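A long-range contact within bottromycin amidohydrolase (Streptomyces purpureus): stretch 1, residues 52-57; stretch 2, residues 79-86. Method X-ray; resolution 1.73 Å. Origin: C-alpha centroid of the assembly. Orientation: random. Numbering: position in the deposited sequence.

Stretch 1, residues 52-57: ETAPPR
Stretch 2 79-86: PAPYDWYV

Contact between residues 52-57 and 79-86 of a single 474-residue chain, in which a proline-rich segment lies against the approach to a strand. Residues 53-56 run from CA to CA at 134° to the path of residues 80-85, so the two pieces pass obliquely with opposed overall sense. Pro56 lies nearest Tyr82 (CA to CA, 5.8 Å), while Thr53 CA and Tyr85 CA are 7.9 Å apart; the segments are farther apart at Thr53, where contact is made by side chains. Together they bury 273 Å².

The backbone of stretch 1 is extended: phi/psi is -80/162 at Glu52, -113/129 at Thr53, -69/163 at Ala54, -61/161 at Pro55, -66/129 at Pro56 and -139/149 at Arg57. Stretch 2 begins similarly, with -57/127 at Pro79, -69/130 at Ala80, -70/163 at Pro81 and -81/130 at Tyr82, then turns at Asp83 (-88/-26) before the strand of Trp84 (-144/149), Tyr85 (-115/134) and Val86 (-129/136).

Tyr82 is the centre of the contact. Its CA-to-CB bond points sideways, but chi1 of -65° (m) and chi2 of -70° carry the ring across to stretch 1, where the hydroxyl reaches the backbone. Tyr82 OH donates a hydrogen bond to Ala54 O at 2.7 Å, the only one across the contact; the acceptor sits at the ring edge, near its plane, as suits a phenol proton directed outward from the ring. Tyr82 OH also lies 3.6 Å from Thr53 CG2 and 3.7 Å from Pro55 CA. Ala54 contributes its carbonyl while its CB points away, and Pro55, C-gamma endo, also turns its CB away.

Pro56 points toward stretch 2 and is the most covered residue of its segment. Its C-gamma endo ring fits between Tyr82 and Ala80: Pro56 CD lies 3.7 Å from Tyr82 CE1, and Pro56 CG lies 4.2 Å from Ala80 CB, both apolar contacts. Pro56 N is 3.5 Å from Tyr82 CE1, in an oblique approach to the ring. Pro56 CG also comes within 3.2 Å of Ala80 O, a close van der Waals approach. The CA-to-CB bond of Ala80 points toward stretch 1, whereas Pro81, C-gamma endo, directs its own away.

Thr53 points toward stretch 2 with chi1 of -50° (m), which places CG2 near both tyrosines: besides Tyr82 OH, it meets Tyr85 CD1 at 4.1 Å, oblique to that ring. Tyr85 starts sideways and, with chi1 -62° (m) and chi2 -92°, brings its ring nearer to the threonine.

The other side chains make no contact here. Glu52 (chi1 -88°, chi2 129°, chi3 27°) is poorly ordered; the CA-to-CB bond of Arg57 points away, and its chi1 to chi4 are -64° (m), -171° (t), 175° (t) and 124°. Asp83 (-71°, -6°), Trp84 (-62°, 106°) and Val86 (chi1 165°, t) lie out of reach, and Pro79 lacks modelled CG and CD.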

# COMPACT_ATOMS: atom_id res chain seq x y z
N GLU A 52 10.54 -2.08 -19.92
CA GLU A 52 10.69 -2.82 -21.17
C GLU A 52 10.34 -4.29 -20.96
O GLU A 52 10.34 -4.80 -19.84
CB GLU A 52 12.10 -2.68 -21.71
CG GLU A 52 12.29 -1.46 -22.59
CD GLU A 52 13.47 -0.60 -22.18
OE1 GLU A 52 14.42 -1.14 -21.59
OE2 GLU A 52 13.44 0.62 -22.45
N THR A 53 10.08 -4.98 -22.07
CA THR A 53 9.53 -6.33 -22.05
C THR A 53 10.55 -7.32 -22.59
O THR A 53 11.06 -7.15 -23.69
CB THR A 53 8.25 -6.37 -22.89
OG1 THR A 53 7.40 -5.30 -22.47
CG2 THR A 53 7.52 -7.72 -22.74
N ALA A 54 10.80 -8.40 -21.85
CA ALA A 54 11.70 -9.43 -22.33
C ALA A 54 11.06 -10.18 -23.50
O ALA A 54 9.85 -10.10 -23.71
CB ALA A 54 12.04 -10.41 -21.20
N PRO A 55 11.85 -10.91 -24.28
CA PRO A 55 11.27 -11.69 -25.36
C PRO A 55 10.29 -12.71 -24.81
O PRO A 55 10.32 -13.04 -23.62
CB PRO A 55 12.49 -12.35 -26.03
CG PRO A 55 13.60 -12.25 -25.07
CD PRO A 55 13.32 -10.98 -24.30
N PRO A 56 9.40 -13.23 -25.65
CA PRO A 56 8.36 -14.12 -25.15
C PRO A 56 8.96 -15.41 -24.62
O PRO A 56 9.72 -16.08 -25.32
CB PRO A 56 7.48 -14.37 -26.39
CG PRO A 56 8.31 -14.05 -27.52
CD PRO A 56 9.27 -12.99 -27.09
N ARG A 57 8.59 -15.78 -23.41
CA ARG A 57 9.09 -17.01 -22.85
C ARG A 57 7.96 -17.73 -22.12
O ARG A 57 7.03 -17.11 -21.61
CB ARG A 57 10.24 -16.74 -21.90
CG ARG A 57 11.46 -16.13 -22.58
CD ARG A 57 12.64 -16.09 -21.61
NE ARG A 57 13.87 -15.62 -22.24
CZ ARG A 57 14.60 -14.60 -21.81
NH1 ARG A 57 14.24 -13.92 -20.71
NH2 ARG A 57 15.70 -14.25 -22.47
N PRO A 79 8.67 -14.76 -35.34
CA PRO A 79 8.80 -14.37 -33.94
C PRO A 79 7.48 -14.55 -33.19
O PRO A 79 6.45 -14.01 -33.59
CB PRO A 79 9.24 -12.91 -33.85
N ALA A 80 7.53 -15.28 -32.07
CA ALA A 80 6.29 -15.63 -31.38
C ALA A 80 5.63 -14.41 -30.75
O ALA A 80 6.30 -13.67 -30.02
CB ALA A 80 6.56 -16.66 -30.29
N PRO A 81 4.33 -14.18 -30.97
CA PRO A 81 3.67 -13.05 -30.30
C PRO A 81 3.53 -13.30 -28.80
O PRO A 81 3.63 -14.43 -28.32
CB PRO A 81 2.30 -12.96 -30.96
CG PRO A 81 2.06 -14.33 -31.54
CD PRO A 81 3.41 -14.89 -31.89
N TYR A 82 3.28 -12.21 -28.06
CA TYR A 82 3.03 -12.33 -26.64
C TYR A 82 1.57 -12.73 -26.42
O TYR A 82 0.66 -12.13 -26.99
CB TYR A 82 3.29 -11.01 -25.91
CG TYR A 82 4.72 -10.52 -25.92
CD1 TYR A 82 5.71 -11.18 -25.20
CD2 TYR A 82 5.07 -9.37 -26.63
CE1 TYR A 82 7.02 -10.72 -25.19
CE2 TYR A 82 6.39 -8.89 -26.62
CZ TYR A 82 7.36 -9.57 -25.90
OH TYR A 82 8.67 -9.10 -25.90
N ASP A 83 1.35 -13.77 -25.61
CA ASP A 83 0.01 -14.05 -25.13
C ASP A 83 -0.30 -13.27 -23.86
O ASP A 83 -1.46 -13.03 -23.53
CB ASP A 83 -0.16 -15.54 -24.82
CG ASP A 83 -0.20 -16.39 -26.08
OD1 ASP A 83 -0.21 -15.84 -27.19
OD2 ASP A 83 -0.17 -17.63 -25.92
N TRP A 84 0.73 -12.94 -23.12
CA TRP A 84 0.57 -12.29 -21.84
C TRP A 84 1.70 -11.29 -21.65
O TRP A 84 2.83 -11.52 -22.10
CB TRP A 84 0.65 -13.26 -20.67
CG TRP A 84 -0.34 -14.34 -20.56
CD1 TRP A 84 -0.14 -15.65 -20.82
CD2 TRP A 84 -1.68 -14.23 -20.06
NE1 TRP A 84 -1.27 -16.37 -20.53
CE2 TRP A 84 -2.22 -15.52 -20.06
CE3 TRP A 84 -2.47 -13.17 -19.62
CZ2 TRP A 84 -3.53 -15.77 -19.65
CZ3 TRP A 84 -3.75 -13.44 -19.21
CH2 TRP A 84 -4.26 -14.71 -19.21
N TYR A 85 1.40 -10.22 -20.92
CA TYR A 85 2.40 -9.32 -20.36
C TYR A 85 2.30 -9.42 -18.84
O TYR A 85 1.19 -9.40 -18.30
CB TYR A 85 2.13 -7.89 -20.81
CG TYR A 85 2.21 -7.68 -22.28
CD1 TYR A 85 3.40 -7.29 -22.89
CD2 TYR A 85 1.10 -7.87 -23.08
CE1 TYR A 85 3.45 -7.10 -24.31
CE2 TYR A 85 1.17 -7.67 -24.47
CZ TYR A 85 2.35 -7.28 -25.05
OH TYR A 85 2.43 -7.08 -26.43
N VAL A 86 3.44 -9.55 -18.16
CA VAL A 86 3.46 -9.87 -16.75
C VAL A 86 4.33 -8.89 -16.00
O VAL A 86 5.45 -8.58 -16.42
CB VAL A 86 3.96 -11.31 -16.53
CG1 VAL A 86 4.31 -11.56 -15.12
CG2 VAL A 86 2.85 -12.27 -16.97